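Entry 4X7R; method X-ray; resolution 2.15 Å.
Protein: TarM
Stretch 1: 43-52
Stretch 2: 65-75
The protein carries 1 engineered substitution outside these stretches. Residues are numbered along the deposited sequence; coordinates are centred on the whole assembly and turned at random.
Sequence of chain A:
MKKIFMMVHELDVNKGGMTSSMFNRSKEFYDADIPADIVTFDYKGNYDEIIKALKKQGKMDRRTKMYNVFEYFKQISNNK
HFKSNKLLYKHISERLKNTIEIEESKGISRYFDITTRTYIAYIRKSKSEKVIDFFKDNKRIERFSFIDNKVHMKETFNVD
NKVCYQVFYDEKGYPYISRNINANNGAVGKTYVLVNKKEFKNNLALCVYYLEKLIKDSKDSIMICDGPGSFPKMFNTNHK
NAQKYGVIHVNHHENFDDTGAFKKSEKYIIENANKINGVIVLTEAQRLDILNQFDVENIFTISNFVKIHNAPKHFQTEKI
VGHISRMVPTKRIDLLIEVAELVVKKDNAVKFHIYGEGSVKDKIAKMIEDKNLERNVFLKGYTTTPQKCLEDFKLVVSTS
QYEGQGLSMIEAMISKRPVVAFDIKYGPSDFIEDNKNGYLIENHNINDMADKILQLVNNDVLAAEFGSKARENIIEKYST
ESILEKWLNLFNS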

ATOM      1  N   TYR A  43       6.170  -2.145 -11.892  1.00 36.90           N
ATOM      2  CA  TYR A  43       5.825  -1.887 -13.264  1.00 36.16           C
ATOM      3  C   TYR A  43       4.311  -1.838 -13.381  1.00 41.10           C
ATOM      4  O   TYR A  43       3.620  -2.781 -12.994  1.00 40.76           O
ATOM      5  CB  TYR A  43       6.390  -3.002 -14.196  1.00 36.69           C
ATOM      6  CG  TYR A  43       5.962  -2.763 -15.627  1.00 35.53           C
ATOM      7  CD1 TYR A  43       6.569  -1.776 -16.399  1.00 36.51           C
ATOM      8  CD2 TYR A  43       4.868  -3.438 -16.167  1.00 35.22           C
ATOM      9  CE1 TYR A  43       6.144  -1.517 -17.699  1.00 37.57           C
ATOM     10  CE2 TYR A  43       4.417  -3.172 -17.455  1.00 36.49           C
ATOM     11  CZ  TYR A  43       5.067  -2.222 -18.224  1.00 42.89           C
ATOM     12  OH  TYR A  43       4.589  -1.933 -19.475  1.00 41.75           O
ATOM     13  N   LYS A  44       3.801  -0.757 -13.936  1.00 39.21           N
ATOM     14  CA  LYS A  44       2.382  -0.624 -14.278  1.00 40.22           C
ATOM     15  C   LYS A  44       2.365  -0.046 -15.686  1.00 45.77           C
ATOM     16  O   LYS A  44       3.204   0.795 -16.004  1.00 43.49           O
ATOM     17  CB  LYS A  44       1.629   0.327 -13.325  1.00 42.27           C
ATOM     18  CG  LYS A  44       1.276  -0.293 -11.982  1.00 41.16           C
ATOM     19  CD  LYS A  44       0.266   0.585 -11.223  1.00 44.32           C
ATOM     20  CE  LYS A  44      -0.117  -0.033  -9.888  1.00 46.08           C
ATOM     21  NZ  LYS A  44       0.941   0.159  -8.863  1.00 48.98           N
ATOM     22  N   GLY A  45       1.436  -0.521 -16.503  1.00 44.74           N
ATOM     23  CA  GLY A  45       1.232  -0.016 -17.848  1.00 45.48           C
ATOM     24  C   GLY A  45       0.477   1.310 -17.834  1.00 53.44           C
ATOM     25  O   GLY A  45       0.623   2.098 -18.767  1.00 53.90           O
ATOM     26  N   ASN A  46      -0.317   1.598 -16.761  1.00 50.54           N
ATOM     27  CA  ASN A  46      -1.155   2.804 -16.617  1.00 50.91           C
ATOM     28  C   ASN A  46      -0.864   3.647 -15.336  1.00 53.90           C
ATOM     29  O   ASN A  46      -1.807   4.082 -14.663  1.00 54.01           O
ATOM     30  CB  ASN A  46      -2.636   2.379 -16.637  1.00 53.49           C
ATOM     31  CG  ASN A  46      -3.106   1.605 -15.404  1.00 73.03           C
ATOM     32  OD1 ASN A  46      -2.322   1.010 -14.652  1.00 63.11           O
ATOM     33  ND2 ASN A  46      -4.400   1.647 -15.137  1.00 69.75           N
ATOM     34  N   TYR A  47       0.412   3.909 -15.020  1.00 48.95           N
ATOM     35  CA  TYR A  47       0.755   4.691 -13.828  1.00 48.43           C
ATOM     36  C   TYR A  47       0.211   6.123 -13.813  1.00 55.20           C
ATOM     37  O   TYR A  47      -0.229   6.612 -12.761  1.00 54.63           O
ATOM     38  CB  TYR A  47       2.255   4.681 -13.530  1.00 47.55           C
ATOM     39  CG  TYR A  47       2.582   4.022 -12.214  1.00 46.42           C
ATOM     40  CD1 TYR A  47       1.883   4.354 -11.052  1.00 48.21           C
ATOM     41  CD2 TYR A  47       3.607   3.087 -12.118  1.00 45.62           C
ATOM     42  CE1 TYR A  47       2.164   3.728  -9.839  1.00 44.81           C
ATOM     43  CE2 TYR A  47       3.917   2.479 -10.903  1.00 45.17           C
ATOM     44  CZ  TYR A  47       3.198   2.814  -9.766  1.00 49.04           C
ATOM     45  OH  TYR A  47       3.462   2.185  -8.578  1.00 46.48           O
ATOM     46  N   ASP A  48       0.211   6.777 -14.989  1.00 52.76           N
ATOM     47  CA  ASP A  48      -0.299   8.133 -15.198  1.00 53.69           C
ATOM     48  C   ASP A  48      -1.756   8.242 -14.723  1.00 56.08           C
ATOM     49  O   ASP A  48      -2.097   9.197 -14.028  1.00 57.61           O
ATOM     50  CB  ASP A  48      -0.120   8.524 -16.691  1.00 58.05           C
ATOM     51  CG  ASP A  48      -0.638   9.889 -17.117  1.00 84.67           C
ATOM     52  OD1 ASP A  48      -0.514  10.857 -16.314  1.00 86.99           O
ATOM     53  OD2 ASP A  48      -1.123  10.007 -18.274  1.00 97.05           O
ATOM     54  N   GLU A  49      -2.584   7.229 -15.014  1.00 52.35           N
ATOM     55  CA  GLU A  49      -3.987   7.189 -14.579  1.00 53.48           C
ATOM     56  C   GLU A  49      -4.152   6.974 -13.068  1.00 56.44           C
ATOM     57  O   GLU A  49      -5.135   7.464 -12.494  1.00 56.86           O
ATOM     58  CB  GLU A  49      -4.795   6.145 -15.372  1.00 55.55           C
ATOM     59  CG  GLU A  49      -5.028   6.480 -16.846  1.00 74.17           C
ATOM     60  CD  GLU A  49      -5.231   7.940 -17.238  1.00107.07           C
ATOM     61  OE1 GLU A  49      -4.269   8.534 -17.777  1.00 99.68           O
ATOM     62  OE2 GLU A  49      -6.343   8.482 -17.036  1.00105.57           O
ATOM     63  N   ILE A  50      -3.222   6.218 -12.429  1.00 51.26           N
ATOM     64  CA  ILE A  50      -3.260   5.944 -10.979  1.00 49.35           C
ATOM     65  C   ILE A  50      -2.998   7.269 -10.236  1.00 49.95           C
ATOM     66  O   ILE A  50      -3.769   7.642  -9.346  1.00 50.34           O
ATOM     67  CB  ILE A  50      -2.250   4.830 -10.558  1.00 51.52           C
ATOM     68  CG1 ILE A  50      -2.441   3.467 -11.316  1.00 52.74           C
ATOM     69  CG2 ILE A  50      -2.173   4.661  -9.031  1.00 50.64           C
ATOM     70  CD1 ILE A  50      -3.768   2.708 -11.102  1.00 59.64           C
ATOM     71  N   ILE A  51      -1.924   7.978 -10.630  1.00 43.65           N
ATOM     72  CA  ILE A  51      -1.524   9.253 -10.045  1.00 43.14           C
ATOM     73  C   ILE A  51      -2.637  10.323 -10.111  1.00 51.11           C
ATOM     74  O   ILE A  51      -2.991  10.903  -9.064  1.00 52.36           O
ATOM     75  CB  ILE A  51      -0.142   9.721 -10.578  1.00 44.80           C
ATOM     76  CG1 ILE A  51       0.987   8.680 -10.279  1.00 42.47           C
ATOM     77  CG2 ILE A  51       0.224  11.121 -10.064  1.00 47.02           C
ATOM     78  CD1 ILE A  51       1.064   8.123  -8.740  1.00 43.43           C
ATOM     79  N   LYS A  52      -3.238  10.518 -11.315  1.00 47.64           N
ATOM     80  CA  LYS A  52      -4.332  11.459 -11.532  1.00 49.36           C
ATOM     81  C   LYS A  52      -5.492  11.145 -10.598  1.00 55.38           C
ATOM     82  O   LYS A  52      -6.026  12.064  -9.981  1.00 57.15           O
ATOM     83  CB  LYS A  52      -4.837  11.421 -12.993  1.00 53.64           C
ATOM     84  CG  LYS A  52      -3.887  11.981 -14.036  1.00 71.09           C
ATOM     85  CD  LYS A  52      -4.559  11.973 -15.409  1.00 82.80           C
ATOM     86  CE  LYS A  52      -3.599  12.066 -16.573  1.00 95.00           C
ATOM     87  NZ  LYS A  52      -2.947  13.400 -16.672  1.00103.16           N
ATOM     88  N   LYS A  65       5.380  14.291  -6.344  1.00 40.47           N
ATOM     89  CA  LYS A  65       5.767  13.602  -7.560  1.00 39.54           C
ATOM     90  C   LYS A  65       5.972  12.143  -7.205  1.00 42.48           C
ATOM     91  O   LYS A  65       6.363  11.815  -6.075  1.00 41.15           O
ATOM     92  CB  LYS A  65       7.113  14.138  -8.096  1.00 41.93           C
ATOM     93  CG  LYS A  65       7.099  15.590  -8.563  1.00 49.49           C
ATOM     94  CD  LYS A  65       8.481  16.030  -9.041  1.00 61.14           C
ATOM     95  CE  LYS A  65       8.710  17.527  -8.892  1.00 69.90           C
ATOM     96  NZ  LYS A  65       9.131  17.898  -7.500  1.00 76.07           N
ATOM     97  N   MET A  66       5.738  11.265  -8.181  1.00 39.18           N
ATOM     98  CA  MET A  66       6.127   9.876  -8.072  1.00 36.31           C
ATOM     99  C   MET A  66       7.202   9.622  -9.097  1.00 42.02           C
ATOM    100  O   MET A  66       6.970   9.782 -10.298  1.00 43.87           O
ATOM    101  CB  MET A  66       4.985   8.870  -8.195  1.00 37.69           C
ATOM    102  CG  MET A  66       5.450   7.446  -7.868  1.00 40.02           C
ATOM    103  SD  MET A  66       4.484   6.100  -8.611  1.00 43.39           S
ATOM    104  CE  MET A  66       4.705   6.521 -10.426  1.00 40.13           C
ATOM    105  N   TYR A  67       8.390   9.256  -8.630  1.00 38.96           N
ATOM    106  CA  TYR A  67       9.491   8.816  -9.488  1.00 38.51           C
ATOM    107  C   TYR A  67       9.403   7.275  -9.520  1.00 42.93           C
ATOM    108  O   TYR A  67       9.325   6.651  -8.473  1.00 44.10           O
ATOM    109  CB  TYR A  67      10.838   9.225  -8.906  1.00 38.07           C
ATOM    110  CG  TYR A  67      11.037  10.716  -8.875  1.00 40.62           C
ATOM    111  CD1 TYR A  67      11.345  11.424 -10.042  1.00 43.44           C
ATOM    112  CD2 TYR A  67      10.956  11.426  -7.677  1.00 39.51           C
ATOM    113  CE1 TYR A  67      11.567  12.807 -10.013  1.00 47.35           C
ATOM    114  CE2 TYR A  67      11.177  12.806  -7.639  1.00 40.65           C
ATOM    115  CZ  TYR A  67      11.464  13.494  -8.809  1.00 47.49           C
ATOM    116  OH  TYR A  67      11.689  14.839  -8.772  1.00 50.53           O
ATOM    117  N   ASN A  68       9.344   6.675 -10.708  1.00 36.89           N
ATOM    118  CA  ASN A  68       9.269   5.231 -10.857  1.00 35.49           C
ATOM    119  C   ASN A  68      10.430   4.756 -11.769  1.00 40.19           C
ATOM    120  O   ASN A  68      10.735   5.412 -12.758  1.00 39.77           O
ATOM    121  CB  ASN A  68       7.893   4.813 -11.373  1.00 34.56           C
ATOM    122  CG  ASN A  68       7.787   3.330 -11.659  1.00 51.15           C
ATOM    123  OD1 ASN A  68       8.054   2.853 -12.780  1.00 38.22           O
ATOM    124  ND2 ASN A  68       7.445   2.565 -10.635  1.00 31.87           N
ATOM    125  N   VAL A  69      11.094   3.654 -11.398  1.00 36.85           N
ATOM    126  CA  VAL A  69      12.249   3.081 -12.122  1.00 35.56           C
ATOM    127  C   VAL A  69      11.945   2.795 -13.611  1.00 38.36           C
ATOM    128  O   VAL A  69      12.747   3.161 -14.448  1.00 37.61           O
ATOM    129  CB  VAL A  69      12.880   1.852 -11.375  1.00 37.77           C
ATOM    130  CG1 VAL A  69      11.882   0.700 -11.221  1.00 36.52           C
ATOM    131  CG2 VAL A  69      14.162   1.375 -12.069  1.00 38.04           C
ATOM    132  N   PHE A  70      10.809   2.130 -13.929  1.00 36.19           N
ATOM    133  CA  PHE A  70      10.433   1.833 -15.320  1.00 36.77           C
ATOM    134  C   PHE A  70      10.059   3.092 -16.060  1.00 39.36           C
ATOM    135  O   PHE A  70      10.506   3.264 -17.191  1.00 38.85           O
ATOM    136  CB  PHE A  70       9.356   0.742 -15.420  1.00 39.05           C
ATOM    137  CG  PHE A  70       9.860  -0.543 -14.811  1.00 41.98           C
ATOM    138  CD1 PHE A  70      10.896  -1.258 -15.412  1.00 46.98           C
ATOM    139  CD2 PHE A  70       9.406  -0.962 -13.561  1.00 44.35           C
ATOM    140  CE1 PHE A  70      11.424  -2.402 -14.802  1.00 49.31           C
ATOM    141  CE2 PHE A  70       9.920  -2.118 -12.960  1.00 47.62           C
ATOM    142  CZ  PHE A  70      10.914  -2.837 -13.585  1.00 46.32           C
ATOM    143  N   GLU A  71       9.334   4.020 -15.393  1.00 35.26           N
ATOM    144  CA  GLU A  71       8.932   5.312 -15.986  1.00 36.80           C
ATOM    145  C   GLU A  71      10.120   6.169 -16.383  1.00 38.66           C
ATOM    146  O   GLU A  71      10.067   6.817 -17.413  1.00 38.51           O
ATOM    147  CB  GLU A  71       8.007   6.108 -15.037  1.00 38.45           C
ATOM    148  CG  GLU A  71       6.641   5.465 -14.871  1.00 50.67           C
ATOM    149  CD  GLU A  71       5.727   5.492 -16.084  1.00 71.12           C
ATOM    150  OE1 GLU A  71       5.736   6.507 -16.818  1.00 77.87           O
ATOM    151  OE2 GLU A  71       4.984   4.505 -16.284  1.00 64.71           O
ATOM    152  N   TYR A  72      11.181   6.169 -15.569  1.00 35.96           N
ATOM    153  CA  TYR A  72      12.410   6.917 -15.823  1.00 37.98           C
ATOM    154  C   TYR A  72      13.062   6.456 -17.148  1.00 40.76           C
ATOM    155  O   TYR A  72      13.410   7.294 -17.976  1.00 39.31           O
ATOM    156  CB  TYR A  72      13.371   6.719 -14.642  1.00 40.61           C
ATOM    157  CG  TYR A  72      14.783   7.215 -14.872  1.00 45.22           C
ATOM    158  CD1 TYR A  72      15.085   8.575 -14.810  1.00 50.72           C
ATOM    159  CD2 TYR A  72      15.826   6.324 -15.102  1.00 44.88           C
ATOM    160  CE1 TYR A  72      16.383   9.039 -15.040  1.00 54.38           C
ATOM    161  CE2 TYR A  72      17.130   6.772 -15.302  1.00 46.40           C
ATOM    162  CZ  TYR A  72      17.407   8.131 -15.266  1.00 60.82           C
ATOM    163  OH  TYR A  72      18.692   8.576 -15.457  1.00 65.62           O
ATOM    164  N   PHE A  73      13.234   5.123 -17.342  1.00 36.55           N
ATOM    165  CA  PHE A  73      13.856   4.632 -18.573  1.00 36.76           C
ATOM    166  C   PHE A  73      12.897   4.705 -19.754  1.00 39.69           C
ATOM    167  O   PHE A  73      13.345   4.876 -20.882  1.00 38.14           O
ATOM    168  CB  PHE A  73      14.388   3.202 -18.385  1.00 38.86           C
ATOM    169  CG  PHE A  73      15.501   3.109 -17.372  1.00 40.24           C
ATOM    170  CD1 PHE A  73      16.757   3.648 -17.643  1.00 43.26           C
ATOM    171  CD2 PHE A  73      15.287   2.519 -16.135  1.00 41.15           C
ATOM    172  CE1 PHE A  73      17.793   3.542 -16.715  1.00 43.84           C
ATOM    173  CE2 PHE A  73      16.317   2.431 -15.200  1.00 43.73           C
ATOM    174  CZ  PHE A  73      17.563   2.940 -15.498  1.00 42.01           C
ATOM    175  N   LYS A  74      11.572   4.579 -19.492  1.00 36.15           N
ATOM    176  CA  LYS A  74      10.537   4.676 -20.521  1.00 36.71           C
ATOM    177  C   LYS A  74      10.534   6.091 -21.107  1.00 42.45           C
ATOM    178  O   LYS A  74      10.456   6.242 -22.318  1.00 43.87           O
ATOM    179  CB  LYS A  74       9.166   4.318 -19.926  1.00 37.04           C
ATOM    180  CG  LYS A  74       7.990   4.347 -20.901  1.00 43.02           C
ATOM    181  CD  LYS A  74       6.773   3.804 -20.183  1.00 43.98           C
ATOM    182  CE  LYS A  74       5.535   3.828 -21.029  1.00 61.23           C
ATOM    183  NZ  LYS A  74       4.534   2.853 -20.527  1.00 74.78           N
ATOM    184  N   GLN A  75      10.641   7.120 -20.238  1.00 38.31           N
ATOM    185  CA  GLN A  75      10.677   8.534 -20.612  1.00 37.79           C
ATOM    186  C   GLN A  75      11.904   8.855 -21.438  1.00 42.50           C
ATOM    187  O   GLN A  75      11.770   9.562 -22.428  1.00 42.24           O
ATOM    188  CB  GLN A  75      10.575   9.422 -19.384  1.00 39.50           C
ATOM    189  CG  GLN A  75       9.141   9.586 -18.870  1.00 66.98           C
ATOM    190  CD  GLN A  75       9.025  10.069 -17.425  1.00 88.82           C
ATOM    191  OE1 GLN A  75      10.008  10.421 -16.746  1.00 85.60           O
ATOM    192  NE2 GLN A  75       7.799  10.072 -16.916  1.00 75.15           N
TER
HETATM  193  O   HOH W   1       5.852   1.428 -14.022  1.00 33.33           O

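No direct hydrogen bond joins the two stretches; the polar link between them is a single water. Water 1 accepts from Lys44 N at 3.0 Å and lies 2.9 Å from Asn68 OD1, placed to donate to it. It therefore ties a loop backbone to a side chain that already has another task. Asn68 sits at the N-cap of the helix 69-75. Its OD1 accepts from Glu71 N at 3.1 Å and, weakly, from Phe70 N, also at 3.1 Å. Asparagine suits this position because its short side chain can reach the free NH groups of the first helical turn that follows.

The rest of the contact is mainly aromatic and apolar. Together the two sides bury 417 Å².

Tyr47 and Met66 make one of the main apolar contacts. Tyr47 is buried, and its CA-to-CB bond points toward the second stretch. Met66 points back toward the first from the strand 66-68. The methionine lies over one face of the tyrosine ring. Met66 CE is 3.6 Å from the centroid of the Tyr47 ring and only 12° off the ring normal, a CH-pi contact. Met66 SD is 3.9 Å from the same centroid, at 27°. Its closest ring atom is Tyr47 CE1, at 3.5 Å. A long, flexible, unbranched thioether is well suited to lying across a flat ring. The Tyr47 chi1 of -116° falls between the usual wells.

One helical turn after Tyr47, Ile51 also points toward the second stretch. Ile51 CD1 comes within 4.0 Å of Met66 SD, so the sulfur touches both residues. Asn68 ND2 approaches the Tyr47 ring obliquely, 3.5 Å from Tyr47 CE2.

The one aromatic pair across the stretches is Tyr43 with Phe70. The edge of Tyr43 meets the face of Phe70, with the planes at 82° and the centroids 5.7 Å apart. Tyr43 CB packs 3.7 Å from Phe70 CD2. Phe70 is buried and wholly apolar. Tyr43 is partly exposed, and its hydroxyl is hydrogen-bonded elsewhere in the structure.

Glu71 starts sideways from its backbone, but its end comes nearer the first stretch. Glu71 OE2 lies 3.9 Å from Tyr47 CB, a packing contact for the carboxylate. Lys74 points toward the first stretch with all four chi angles t. This extended chain brings Lys74 NZ to 4.4 Å from Gly45 O.

Within the first stretch, Lys44 NZ gives a weak hydrogen bond to Tyr47 OH at 3.2 Å. The polar end of the tyrosine thus has a partner while its ring packs against Met66.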